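Local atomic coordinates of dihydroorotase (Campylobacter jejuni subsp. jejuni, PDB entry 3PNU), a protein that probably catalyses the reversible cyclization of N-carbamoyl-L-aspartate to (S)-dihydroorotate in de novo pyrimidine biosynthesis, using zinc ions held in a TIM barrel. Residues 68-73 against 105-110; 100-105 against 146-151; 168-173 against 196-201; 255-260 against 312-317. All blocks are in the same frame, centred on the assembly; numbering follows the deposited sequence.

Interaction 1. Residues 68-73 against 105-110; sequences CNLEDL and LYSAKD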
loop_
_atom_site.group_PDB
_atom_site.type_symbol
_atom_site.label_atom_id
_atom_site.label_comp_id
_atom_site.label_asym_id
_atom_site.label_seq_id
_atom_site.Cartn_x
_atom_site.Cartn_y
_atom_site.Cartn_z
ATOM N N CYS A 68 30.429 -9.044 6.388
ATOM C CA CYS A 68 30.993 -8.350 7.552
ATOM C C CYS A 68 32.499 -8.576 7.750
ATOM O O CYS A 68 33.032 -8.277 8.823
ATOM C CB CYS A 68 30.225 -8.729 8.829
ATOM S SG CYS A 68 28.478 -8.151 8.883
ATOM N N ASN A 69 33.187 -9.099 6.733
ATOM C CA ASN A 69 34.649 -9.278 6.804
ATOM C C ASN A 69 35.262 -9.270 5.407
ATOM O O ASN A 69 34.590 -9.584 4.425
ATOM C CB ASN A 69 35.040 -10.530 7.610
ATOM C CG ASN A 69 34.635 -11.821 6.933
ATOM O OD1 ASN A 69 34.997 -12.080 5.781
ATOM N ND2 ASN A 69 33.901 -12.656 7.658
ATOM N N LEU A 70 36.541 -8.905 5.328
ATOM C CA LEU A 70 37.249 -8.772 4.038
ATOM C C LEU A 70 37.314 -10.030 3.195
ATOM O O LEU A 70 37.170 -9.972 1.966
ATOM C CB LEU A 70 38.656 -8.244 4.271
ATOM C CG LEU A 70 38.713 -6.823 4.841
ATOM C CD1 LEU A 70 40.128 -6.440 5.279
ATOM C CD2 LEU A 70 38.160 -5.829 3.826
ATOM N N GLU A 71 37.518 -11.169 3.856
ATOM C CA GLU A 71 37.625 -12.454 3.162
ATOM C C GLU A 71 36.396 -12.735 2.324
ATOM O O GLU A 71 36.488 -13.049 1.137
ATOM C CB GLU A 71 37.841 -13.612 4.161
ATOM C CG GLU A 71 39.198 -13.607 4.900
ATOM C CD GLU A 71 39.368 -12.438 5.869
ATOM O OE1 GLU A 71 40.534 -12.052 6.116
ATOM O OE2 GLU A 71 38.350 -11.899 6.368
ATOM N N ASP A 72 35.239 -12.614 2.959
ATOM C CA ASP A 72 33.975 -12.886 2.291
ATOM C C ASP A 72 33.686 -11.841 1.211
ATOM O O ASP A 72 33.123 -12.168 0.165
ATOM C CB ASP A 72 32.864 -12.963 3.330
ATOM C CG ASP A 72 33.138 -14.026 4.392
ATOM O OD1 ASP A 72 33.796 -15.042 4.065
ATOM O OD2 ASP A 72 32.700 -13.853 5.551
ATOM N N LEU A 73 34.098 -10.596 1.465
ATOM C CA LEU A 73 33.907 -9.494 0.507
ATOM C C LEU A 73 34.723 -9.789 -0.749
ATOM O O LEU A 73 34.205 -9.704 -1.861
ATOM C CB LEU A 73 34.319 -8.156 1.138
ATOM C CG LEU A 73 34.085 -6.843 0.381
ATOM C CD1 LEU A 73 32.604 -6.533 0.250
ATOM C CD2 LEU A 73 34.764 -5.704 1.100
ATOM N N LEU A 105 39.036 -1.086 10.178
ATOM C CA LEU A 105 38.687 -0.132 9.134
ATOM C C LEU A 105 39.907 0.269 8.322
ATOM O O LEU A 105 39.815 0.396 7.101
ATOM C CB LEU A 105 38.003 1.107 9.724
ATOM C CG LEU A 105 36.590 0.895 10.289
ATOM C CD1 LEU A 105 36.090 2.146 11.014
ATOM C CD2 LEU A 105 35.635 0.495 9.194
ATOM N N TYR A 106 41.047 0.461 8.988
ATOM C CA TYR A 106 42.274 0.838 8.283
ATOM C C TYR A 106 42.711 -0.214 7.259
ATOM O O TYR A 106 43.243 0.126 6.213
ATOM C CB TYR A 106 43.429 1.119 9.255
ATOM C CG TYR A 106 44.736 1.414 8.525
ATOM C CD1 TYR A 106 45.045 2.706 8.102
ATOM C CD2 TYR A 106 45.647 0.394 8.238
ATOM C CE1 TYR A 106 46.228 2.973 7.424
ATOM C CE2 TYR A 106 46.826 0.652 7.563
ATOM C CZ TYR A 106 47.115 1.941 7.162
ATOM O OH TYR A 106 48.291 2.202 6.489
ATOM N N SER A 107 42.481 -1.484 7.557
ATOM C CA SER A 107 42.857 -2.543 6.638
ATOM C C SER A 107 41.865 -2.698 5.494
ATOM O O SER A 107 42.192 -3.301 4.474
ATOM C CB SER A 107 42.965 -3.875 7.379
ATOM O OG SER A 107 41.699 -4.316 7.829
ATOM N N ALA A 108 40.659 -2.154 5.648
ATOM C CA ALA A 108 39.614 -2.294 4.626
ATOM C C ALA A 108 39.391 -1.076 3.721
ATOM O O ALA A 108 38.786 -1.208 2.663
ATOM C CB ALA A 108 38.300 -2.664 5.305
ATOM N N LYS A 109 39.892 0.090 4.118
ATOM C CA LYS A 109 39.650 1.340 3.372
ATOM C C LYS A 109 39.896 1.322 1.860
ATOM O O LYS A 109 39.210 2.029 1.111
ATOM C CB LYS A 109 40.454 2.490 3.988
ATOM C CG LYS A 109 41.945 2.371 3.826
ATOM C CD LYS A 109 42.677 3.488 4.570
ATOM C CE LYS A 109 44.194 3.405 4.379
ATOM N NZ LYS A 109 44.552 3.512 2.925
ATOM N N ASP A 110 40.873 0.539 1.418
ATOM C CA ASP A 110 41.207 0.461 0.004
ATOM C C ASP A 110 40.499 -0.677 -0.671
ATOM O O ASP A 110 40.503 -0.754 -1.884
ATOM C CB ASP A 110 42.714 0.341 -0.170
ATOM C CG ASP A 110 43.452 1.550 0.390
ATOM O OD1 ASP A 110 43.014 2.689 0.115
ATOM O OD2 ASP A 110 44.463 1.365 1.097
#
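Leu-70 carries almost the whole of this small helix-to-helix contact, its two methyl groups dividing the work between Ser-107 and Ala-108. CD2 packs against the methyl group of Ala-108, CD2 to CB 3.5 Å, while CD1 lies beside the hydroxyl of Ser-107, with 3.7 Å between CD1 and OG. The first torsion of Leu-70 (chi1 -65°) sets CG opposite its own carbonyl carbon and sends the forked end across the gap. No hydrogen bond crosses the interface. The Ser-107 hydroxyl turns back on its own helix instead and bonds to Phe-104 O, so the leucine meets an oxygen that already has a partner. The CA atoms of Leu-70 and Ala-108 are 6.9 Å apart, the closest such pair of the two segments. On the first segment, Asn-69 is the N-cap: its OD1 accepts from Asp-72 N at 2.9 Å in a nearly straight bond. Leu-70 is thus the first residue of helix 70-84, and it meets the later part of helix 102-108. Next to the contact, Leu-73 rests on Ile-112, and Leu-105, on the same helix as Ala-108, packs against Ala-144 and Met-145 of helix 135-147.

Interaction 2. Residues 100-105 against 146-151; sequences YDEKFL and SDLNIP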
loop_
_atom_site.group_PDB
_atom_site.type_symbol
_atom_site.label_atom_id
_atom_site.label_comp_id
_atom_site.label_asym_id
_atom_site.label_seq_id
_atom_site.Cartn_x
_atom_site.Cartn_y
_atom_site.Cartn_z
ATOM N N TYR A 100 32.586 -1.823 13.759
ATOM C CA TYR A 100 33.976 -2.104 13.426
ATOM C C TYR A 100 34.901 -1.140 14.180
ATOM O O TYR A 100 34.504 -0.021 14.480
ATOM C CB TYR A 100 34.201 -1.949 11.930
ATOM C CG TYR A 100 33.348 -2.827 11.041
ATOM C CD1 TYR A 100 32.332 -2.290 10.242
ATOM C CD2 TYR A 100 33.555 -4.192 10.992
ATOM C CE1 TYR A 100 31.556 -3.110 9.404
ATOM C CE2 TYR A 100 32.794 -5.007 10.161
ATOM C CZ TYR A 100 31.797 -4.460 9.377
ATOM O OH TYR A 100 31.059 -5.308 8.581
ATOM N N ASP A 101 36.125 -1.580 14.489
ATOM C CA ASP A 101 37.114 -0.722 15.172
ATOM C C ASP A 101 38.075 -0.083 14.155
ATOM O O ASP A 101 38.088 -0.460 12.984
ATOM C CB ASP A 101 37.900 -1.519 16.218
ATOM C CG ASP A 101 38.695 -2.654 15.609
ATOM O OD1 ASP A 101 39.333 -2.464 14.550
ATOM O OD2 ASP A 101 38.694 -3.744 16.205
ATOM N N GLU A 102 38.887 0.863 14.612
ATOM C CA GLU A 102 39.804 1.580 13.729
ATOM C C GLU A 102 40.745 0.622 13.013
ATOM O O GLU A 102 40.911 0.702 11.789
ATOM C CB GLU A 102 40.583 2.637 14.513
ATOM C CG GLU A 102 41.333 3.678 13.657
ATOM C CD GLU A 102 42.559 3.126 12.909
ATOM O OE1 GLU A 102 42.992 3.771 11.921
ATOM O OE2 GLU A 102 43.090 2.057 13.299
ATOM N N LYS A 103 41.343 -0.299 13.762
ATOM C CA LYS A 103 42.275 -1.257 13.174
ATOM C C LYS A 103 41.640 -1.999 12.003
ATOM O O LYS A 103 42.242 -2.122 10.939
ATOM C CB LYS A 103 42.805 -2.242 14.233
ATOM C CG LYS A 103 43.811 -3.248 13.679
ATOM C CD LYS A 103 44.576 -4.032 14.758
ATOM C CE LYS A 103 45.723 -4.824 14.105
ATOM N NZ LYS A 103 46.610 -5.520 15.083
ATOM N N PHE A 104 40.424 -2.488 12.175
ATOM C CA PHE A 104 39.779 -3.210 11.081
ATOM C C PHE A 104 39.467 -2.311 9.886
ATOM O O PHE A 104 39.599 -2.728 8.726
ATOM C CB PHE A 104 38.495 -3.887 11.542
ATOM C CG PHE A 104 37.711 -4.495 10.414
ATOM C CD1 PHE A 104 37.920 -5.806 10.035
ATOM C CD2 PHE A 104 36.783 -3.739 9.711
ATOM C CE1 PHE A 104 37.203 -6.366 8.990
ATOM C CE2 PHE A 104 36.068 -4.292 8.669
ATOM C CZ PHE A 104 36.279 -5.611 8.308
ATOM N N LEU A 105 39.036 -1.086 10.178
ATOM C CA LEU A 105 38.687 -0.132 9.134
ATOM C C LEU A 105 39.907 0.269 8.322
ATOM O O LEU A 105 39.815 0.396 7.101
ATOM C CB LEU A 105 38.003 1.107 9.724
ATOM C CG LEU A 105 36.590 0.895 10.289
ATOM C CD1 LEU A 105 36.090 2.146 11.014
ATOM C CD2 LEU A 105 35.635 0.495 9.194
ATOM N N SER A 146 35.324 8.552 9.534
ATOM C CA SER A 146 35.495 9.949 9.224
ATOM C C SER A 146 36.981 10.202 8.911
ATOM O O SER A 146 37.320 10.726 7.849
ATOM C CB SER A 146 34.976 10.798 10.397
ATOM O OG SER A 146 34.863 12.166 10.050
ATOM N N ASP A 147 37.859 9.791 9.826
ATOM C CA ASP A 147 39.311 9.974 9.661
ATOM C C ASP A 147 39.814 9.316 8.369
ATOM O O ASP A 147 40.581 9.937 7.617
ATOM C CB ASP A 147 40.074 9.395 10.871
ATOM C CG ASP A 147 39.767 10.145 12.188
ATOM O OD1 ASP A 147 39.247 11.280 12.127
ATOM O OD2 ASP A 147 40.056 9.594 13.278
ATOM N N LEU A 148 39.357 8.083 8.115
ATOM C CA LEU A 148 39.757 7.299 6.942
ATOM C C LEU A 148 38.990 7.649 5.643
ATOM O O LEU A 148 39.129 6.968 4.611
ATOM C CB LEU A 148 39.589 5.805 7.239
ATOM C CG LEU A 148 40.391 5.247 8.424
ATOM C CD1 LEU A 148 40.052 3.763 8.656
ATOM C CD2 LEU A 148 41.886 5.432 8.191
ATOM N N ASN A 149 38.168 8.692 5.698
ATOM C CA ASN A 149 37.419 9.132 4.535
ATOM C C ASN A 149 36.541 8.019 3.938
ATOM O O ASN A 149 36.384 7.927 2.726
ATOM C CB ASN A 149 38.403 9.693 3.493
ATOM C CG ASN A 149 37.718 10.457 2.379
ATOM O OD1 ASN A 149 36.694 11.110 2.590
ATOM N ND2 ASN A 149 38.295 10.402 1.187
ATOM N N ILE A 150 35.988 7.159 4.795
ATOM C CA ILE A 150 35.067 6.105 4.349
ATOM C C ILE A 150 33.660 6.678 4.551
ATOM O O ILE A 150 33.381 7.266 5.587
ATOM C CB ILE A 150 35.189 4.822 5.176
ATOM C CG1 ILE A 150 36.641 4.364 5.251
ATOM C CG2 ILE A 150 34.292 3.698 4.587
ATOM C CD1 ILE A 150 36.840 3.119 6.109
ATOM N N PRO A 151 32.783 6.543 3.550
ATOM C CA PRO A 151 31.419 7.080 3.652
ATOM C C PRO A 151 30.408 6.121 4.274
ATOM O O PRO A 151 30.554 4.916 4.126
ATOM C CB PRO A 151 31.044 7.311 2.192
ATOM C CG PRO A 151 31.815 6.247 1.445
ATOM C CD PRO A 151 33.105 6.089 2.182
#
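Leu-105 and Leu-148 join helix 102-108 to a Schellman motif, the turn that ends helix 135-147 in the TIM barrel. In that motif Asn-149 is the C-prime residue, with positive phi (57°), and two backbone bonds close it: Asn-149 N to Ser-146 O and Ile-150 N to Met-145 O. On either side of Asn-149 in sequence, Leu-148 and Ile-150 both start toward helix 102-108.

No hydrogen bond crosses the interface; most of the contact is apolar packing. Leu-148 holds CG opposite its carbonyl carbon (chi1 -59°), which carries its fork over to Leu-105. There CD1 lies 3.5 Å from Leu-105 CB and equally near the carbonyl carbon. Ile-150 arrives next to it with the end of its longer branch: CD1 stands 4.2 Å from Leu-105 CD2. The other Leu-148 methyl, CD2, touches the carboxylate end of Glu-102, with 4.2 Å to OE1. That glutamate leaves the backbone without pointing at the turn, and its end bends nearer; a bound phosphate, probably from the crystallisation liquor, lies close to it.

Polar bonds lie within segment 100-105 and between it and helix 135-147. Tyr-100 O accepts from Thr-141 OG1, while Leu-105 also packs on Ala-144 and Met-145. Asp-101 caps helix 102-108, its OD1 accepting from Phe-104 N at 2.6 Å with an N-H...O angle of 168°.

Interaction 3. Residues 168-173 against 196-201; sequences NFAKIY and CELLKD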
loop_
_atom_site.group_PDB
_atom_site.type_symbol
_atom_site.label_atom_id
_atom_site.label_comp_id
_atom_site.label_asym_id
_atom_site.label_seq_id
_atom_site.Cartn_x
_atom_site.Cartn_y
_atom_site.Cartn_z
ATOM N N ASN A 168 10.430 10.432 9.569
ATOM C CA ASN A 168 10.769 10.340 10.983
ATOM C C ASN A 168 12.239 10.019 11.182
ATOM O O ASN A 168 12.782 10.230 12.273
ATOM C CB ASN A 168 9.874 9.315 11.726
ATOM C CG ASN A 168 8.407 9.694 11.693
ATOM O OD1 ASN A 168 8.048 10.763 11.223
ATOM N ND2 ASN A 168 7.559 8.811 12.175
ATOM N N PHE A 169 12.891 9.509 10.142
ATOM C CA PHE A 169 14.312 9.172 10.238
ATOM C C PHE A 169 15.187 10.441 10.081
ATOM O O PHE A 169 16.372 10.428 10.350
ATOM C CB PHE A 169 14.686 8.142 9.187
ATOM C CG PHE A 169 15.970 7.436 9.486
ATOM C CD1 PHE A 169 15.965 6.271 10.233
ATOM C CD2 PHE A 169 17.173 7.949 9.061
ATOM C CE1 PHE A 169 17.144 5.627 10.531
ATOM C CE2 PHE A 169 18.359 7.314 9.358
ATOM C CZ PHE A 169 18.352 6.155 10.092
ATOM N N ALA A 170 14.575 11.537 9.651
ATOM C CA ALA A 170 15.289 12.787 9.442
ATOM C C ALA A 170 16.075 13.253 10.673
ATOM O O ALA A 170 17.219 13.701 10.552
ATOM C CB ALA A 170 14.303 13.876 9.002
ATOM N N LYS A 171 15.476 13.143 11.851
ATOM C CA LYS A 171 16.130 13.606 13.087
ATOM C C LYS A 171 17.376 12.795 13.335
ATOM O O LYS A 171 18.327 13.318 13.881
ATOM C CB LYS A 171 15.185 13.523 14.312
ATOM C CG LYS A 171 14.836 12.083 14.732
ATOM C CD LYS A 171 13.468 12.012 15.452
ATOM C CE LYS A 171 12.928 10.597 15.443
ATOM N NZ LYS A 171 11.461 10.588 15.415
ATOM N N ILE A 172 17.375 11.524 12.936
ATOM C CA ILE A 172 18.561 10.694 13.091
ATOM C C ILE A 172 19.699 11.162 12.155
ATOM O O ILE A 172 20.812 11.413 12.605
ATOM C CB ILE A 172 18.245 9.226 12.866
ATOM C CG1 ILE A 172 17.274 8.756 13.954
ATOM C CG2 ILE A 172 19.527 8.392 12.891
ATOM C CD1 ILE A 172 16.759 7.384 13.752
ATOM N N TYR A 173 19.432 11.283 10.860
ATOM C CA TYR A 173 20.440 11.801 9.949
ATOM C C TYR A 173 20.987 13.145 10.426
ATOM O O TYR A 173 22.145 13.465 10.213
ATOM C CB TYR A 173 19.861 12.081 8.561
ATOM C CG TYR A 173 19.723 10.916 7.674
ATOM C CD1 TYR A 173 20.810 10.048 7.454
ATOM C CD2 TYR A 173 18.549 10.691 6.961
ATOM C CE1 TYR A 173 20.702 8.981 6.609
ATOM C CE2 TYR A 173 18.448 9.610 6.075
ATOM C CZ TYR A 173 19.516 8.764 5.913
ATOM O OH TYR A 173 19.422 7.696 5.053
ATOM N N CYS A 196 14.659 15.709 0.827
ATOM C CA CYS A 196 15.136 16.599 -0.221
ATOM C C CYS A 196 15.578 17.902 0.431
ATOM O O CYS A 196 16.618 18.426 0.106
ATOM C CB CYS A 196 14.063 16.883 -1.263
ATOM S SG CYS A 196 13.658 15.430 -2.220
ATOM N N GLU A 197 14.788 18.407 1.361
ATOM C CA GLU A 197 15.112 19.663 2.060
ATOM C C GLU A 197 16.272 19.537 3.024
ATOM O O GLU A 197 17.162 20.380 3.014
ATOM C CB GLU A 197 13.875 20.207 2.784
ATOM C CG GLU A 197 12.824 20.723 1.789
ATOM C CD GLU A 197 11.508 21.155 2.423
ATOM O OE1 GLU A 197 11.337 21.041 3.661
ATOM O OE2 GLU A 197 10.629 21.607 1.656
ATOM N N LEU A 198 16.278 18.476 3.833
ATOM C CA LEU A 198 17.347 18.253 4.809
ATOM C C LEU A 198 18.719 18.168 4.133
ATOM O O LEU A 198 19.715 18.529 4.719
ATOM C CB LEU A 198 17.107 16.970 5.613
ATOM C CG LEU A 198 18.035 16.710 6.812
ATOM C CD1 LEU A 198 17.744 17.685 7.995
ATOM C CD2 LEU A 198 17.897 15.290 7.290
ATOM N N LEU A 199 18.752 17.681 2.901
ATOM C CA LEU A 199 19.974 17.557 2.129
ATOM C C LEU A 199 20.727 18.891 2.042
ATOM O O LEU A 199 21.959 18.908 2.035
ATOM C CB LEU A 199 19.630 17.088 0.718
ATOM C CG LEU A 199 20.735 16.753 -0.275
ATOM C CD1 LEU A 199 21.669 15.629 0.215
ATOM C CD2 LEU A 199 20.109 16.358 -1.642
ATOM N N LYS A 200 19.972 19.991 1.957
ATOM C CA LYS A 200 20.541 21.335 1.830
ATOM C C LYS A 200 21.041 21.893 3.155
ATOM O O LYS A 200 21.789 22.836 3.165
ATOM C CB LYS A 200 19.465 22.321 1.378
ATOM C CG LYS A 200 18.598 21.941 0.170
ATOM C CD LYS A 200 19.238 22.148 -1.183
ATOM C CE LYS A 200 18.171 21.950 -2.278
ATOM N NZ LYS A 200 18.615 22.325 -3.638
ATOM N N ASP A 201 20.603 21.337 4.282
ATOM C CA ASP A 201 20.982 21.889 5.593
ATOM C C ASP A 201 22.348 21.481 6.127
ATOM O O ASP A 201 22.836 22.109 7.053
ATOM C CB ASP A 201 19.936 21.521 6.664
ATOM C CG ASP A 201 18.553 22.134 6.405
ATOM O OD1 ASP A 201 18.421 23.047 5.550
ATOM O OD2 ASP A 201 17.585 21.685 7.080
#
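Two consecutive outer helices of the beta/alpha barrel, 170-179 and 193-201, with strand 185-187 between them in sequence, meet where Leu-198 rests against Ala-170 and Tyr-173. A single methyl, Leu-198 CD2, does the touching. It lies 3.7 Å from Ala-170 O and close to the methyl of the same residue. Tyr-173 CB is 4.0 Å from Leu-198 CD2, so the methyl rests on one turn of the opposing helix and not on a single side chain. CG of Leu-198 is turned away from its own backbone N (chi1 -171°), which carries the fork across to that turn. No hydrogen bond crosses the contact. Tyr-173 contributes its CB, whereas its ring leads off from Leu-198 and is packed on one face by Phe-169, whose CE2 sits 3.8 Å above the plane, over the ring centre. The tyrosine side chain comes within about 6 Å of that of His-155, a zinc ligand, and is about 9 Å from a zinc ion. Around the contact, Tyr-173 packs on Ile-185 and Met-187 of strand 185-187, Ala-170 also touches Thr-194 and Leu-195 of helix 193-201, and Cys-196 faces helix 239-250.

Interaction 4. Residues 255-260 against 312-317; sequences KVMFGS and KIYDLK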
loop_
_atom_site.group_PDB
_atom_site.type_symbol
_atom_site.label_atom_id
_atom_site.label_comp_id
_atom_site.label_asym_id
_atom_site.label_seq_id
_atom_site.Cartn_x
_atom_site.Cartn_y
_atom_site.Cartn_z
ATOM N N LYS A 255 24.771 17.286 -4.947
ATOM C CA LYS A 255 24.879 16.291 -3.877
ATOM C C LYS A 255 23.949 15.073 -4.067
ATOM O O LYS A 255 23.873 14.197 -3.191
ATOM C CB LYS A 255 24.661 16.940 -2.512
ATOM C CG LYS A 255 25.601 18.117 -2.244
ATOM C CD LYS A 255 25.742 18.442 -0.752
ATOM C CE LYS A 255 24.424 18.706 -0.031
ATOM N NZ LYS A 255 24.644 18.829 1.462
ATOM N N VAL A 256 23.244 15.031 -5.202
ATOM C CA VAL A 256 22.364 13.928 -5.522
ATOM C C VAL A 256 23.019 13.077 -6.610
ATOM O O VAL A 256 23.621 13.611 -7.537
ATOM C CB VAL A 256 20.991 14.421 -5.946
ATOM C CG1 VAL A 256 20.243 13.334 -6.688
ATOM C CG2 VAL A 256 20.212 14.898 -4.714
ATOM N N MET A 257 22.918 11.760 -6.472
ATOM C CA MET A 257 23.522 10.814 -7.402
ATOM C C MET A 257 22.494 9.770 -7.750
ATOM O O MET A 257 21.646 9.444 -6.937
ATOM C CB MET A 257 24.689 10.104 -6.725
ATOM C CG MET A 257 25.855 10.996 -6.336
ATOM S SD MET A 257 26.938 10.230 -5.107
ATOM C CE MET A 257 26.026 10.492 -3.593
ATOM N N PHE A 258 22.547 9.231 -8.956
ATOM C CA PHE A 258 21.604 8.199 -9.299
ATOM C C PHE A 258 22.010 6.891 -8.645
ATOM O O PHE A 258 23.181 6.514 -8.657
ATOM C CB PHE A 258 21.490 8.008 -10.797
ATOM C CG PHE A 258 20.740 6.789 -11.164
ATOM C CD1 PHE A 258 19.374 6.765 -11.075
ATOM C CD2 PHE A 258 21.406 5.657 -11.574
ATOM C CE1 PHE A 258 18.666 5.615 -11.402
ATOM C CE2 PHE A 258 20.710 4.512 -11.909
ATOM C CZ PHE A 258 19.337 4.497 -11.808
ATOM N N GLY A 259 21.023 6.240 -8.043
ATOM C CA GLY A 259 21.169 4.943 -7.373
ATOM C C GLY A 259 19.852 4.234 -7.650
ATOM O O GLY A 259 18.804 4.669 -7.188
ATOM N N SER A 260 19.897 3.146 -8.402
ATOM C CA SER A 260 18.667 2.483 -8.826
ATOM C C SER A 260 17.953 1.708 -7.756
ATOM O O SER A 260 16.767 1.543 -7.806
ATOM C CB SER A 260 18.991 1.468 -9.922
ATOM O OG SER A 260 19.739 0.375 -9.367
ATOM N N LYS A 312 32.672 13.929 -8.855
ATOM C CA LYS A 312 33.162 15.104 -8.134
ATOM C C LYS A 312 33.187 14.893 -6.611
ATOM O O LYS A 312 34.145 15.259 -5.951
ATOM C CB LYS A 312 32.328 16.339 -8.487
ATOM C CG LYS A 312 32.823 17.580 -7.788
ATOM C CD LYS A 312 32.147 18.829 -8.285
ATOM C CE LYS A 312 32.742 20.054 -7.606
ATOM N NZ LYS A 312 32.207 21.292 -8.229
ATOM N N ILE A 313 32.132 14.283 -6.076
ATOM C CA ILE A 313 32.008 14.006 -4.650
ATOM C C ILE A 313 33.110 13.119 -4.106
ATOM O O ILE A 313 33.630 13.365 -3.009
ATOM C CB ILE A 313 30.650 13.345 -4.350
ATOM C CG1 ILE A 313 29.540 14.382 -4.513
ATOM C CG2 ILE A 313 30.642 12.748 -2.930
ATOM C CD1 ILE A 313 28.144 13.814 -4.470
ATOM N N TYR A 314 33.474 12.094 -4.866
ATOM C CA TYR A 314 34.496 11.139 -4.421
ATOM C C TYR A 314 35.864 11.257 -5.115
ATOM O O TYR A 314 36.808 10.617 -4.676
ATOM C CB TYR A 314 33.992 9.689 -4.577
ATOM C CG TYR A 314 32.764 9.357 -3.771
ATOM C CD1 TYR A 314 31.509 9.332 -4.364
ATOM C CD2 TYR A 314 32.845 9.095 -2.399
ATOM C CE1 TYR A 314 30.384 9.040 -3.636
ATOM C CE2 TYR A 314 31.717 8.809 -1.665
ATOM C CZ TYR A 314 30.483 8.778 -2.297
ATOM O OH TYR A 314 29.332 8.491 -1.592
ATOM N N ASP A 315 35.973 12.072 -6.167
ATOM C CA ASP A 315 37.231 12.230 -6.937
ATOM C C ASP A 315 37.583 10.955 -7.629
ATOM O O ASP A 315 38.643 10.387 -7.399
ATOM C CB ASP A 315 38.419 12.631 -6.067
ATOM C CG ASP A 315 38.607 14.118 -5.978
ATOM O OD1 ASP A 315 38.270 14.825 -6.952
ATOM O OD2 ASP A 315 39.119 14.570 -4.931
ATOM N N LEU A 316 36.679 10.487 -8.462
ATOM C CA LEU A 316 36.913 9.269 -9.185
ATOM C C LEU A 316 37.616 9.583 -10.501
ATOM O O LEU A 316 37.499 10.688 -11.041
ATOM C CB LEU A 316 35.594 8.565 -9.472
ATOM C CG LEU A 316 34.708 8.273 -8.273
ATOM C CD1 LEU A 316 33.444 7.623 -8.786
ATOM C CD2 LEU A 316 35.397 7.405 -7.238
ATOM N N LYS A 317 38.342 8.595 -11.001
ATOM C CA LYS A 317 39.031 8.697 -12.261
ATOM C C LYS A 317 38.931 7.368 -12.988
ATOM O O LYS A 317 38.780 6.326 -12.347
ATOM C CB LYS A 317 40.484 9.108 -12.031
ATOM C CG LYS A 317 40.580 10.547 -11.631
ATOM C CD LYS A 317 41.986 11.060 -11.634
ATOM C CE LYS A 317 41.960 12.556 -11.453
ATOM N NZ LYS A 317 41.222 13.218 -12.561
#
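With CG opposite its carbonyl carbon (chi1 -64°), Met-257 runs on nearly extended to its sulfur (chi2 162°), which reaches Ile-313 and Tyr-314 in the last turn of helix 299-314; the bend at the third torsion turns only the CE methyl. Ile-313 likewise sets CG1 opposite its carbonyl carbon and extends from there, and its CD1 and the end of the methionine come tip to tip. SD lies 3.8 Å from Ile-313 CD1, and CE follows at 4.0 Å from the same methyl. The isoleucine also reaches the backbone just before strand 256-258, with 4.1 Å from Ile-313 CD1 to Lys-255 CA.

The second partner of the sulfur is aromatic. Met-257 SD lies at the edge of the Tyr-314 ring, close to its plane and 3.9 Å from CE1. Its direction from the ring centroid is 76° off the ring normal, and the two side chains cross at about a right angle. One ring face is occupied from within the helix by Ile-313 CG2, and Phe-113 adds an edge-to-face partner.

No hydrogen bond joins the two segments, although Val-256 O bonds to Asn-309 ND2 one turn earlier in the helix. The ammonium of Lys-255 is directed elsewhere, to Leu-199 O and Leu-205 O. Met-257, about 8 Å from the zinc ligand His-34 between side chains, is backbone-bonded to Ala-207 and Ile-209 of the neighbouring parallel strand 205-209. A Met-aromatic contact thus takes part in packing a barrel strand against a helix, as in a TIM barrel.

Followed from the N terminus, interaction 1 closes a loop between the start of helix 70-84 and helix 102-108. Before that loop is complete, interaction 2 opens on the same helix, so the two cross; they share Leu-105, and Leu-148 CD1 comes within 3.5 Å of Tyr-106 N. Together they tie three successive helices. Interaction 3 follows in series, closing a short loop of 22 residues that includes strand 185-187 and joining helices 170-179 and 193-201. Interaction 4 comes last and closes a longer one of 51 residues, setting strand 256-258 against helix 299-314. Interactions 3 and 4 meet through Leu-199 O and Lys-255 NZ, probably hydrogen-bonded, while Pro-151 of interaction 2 packs on Tyr-314 of interaction 4.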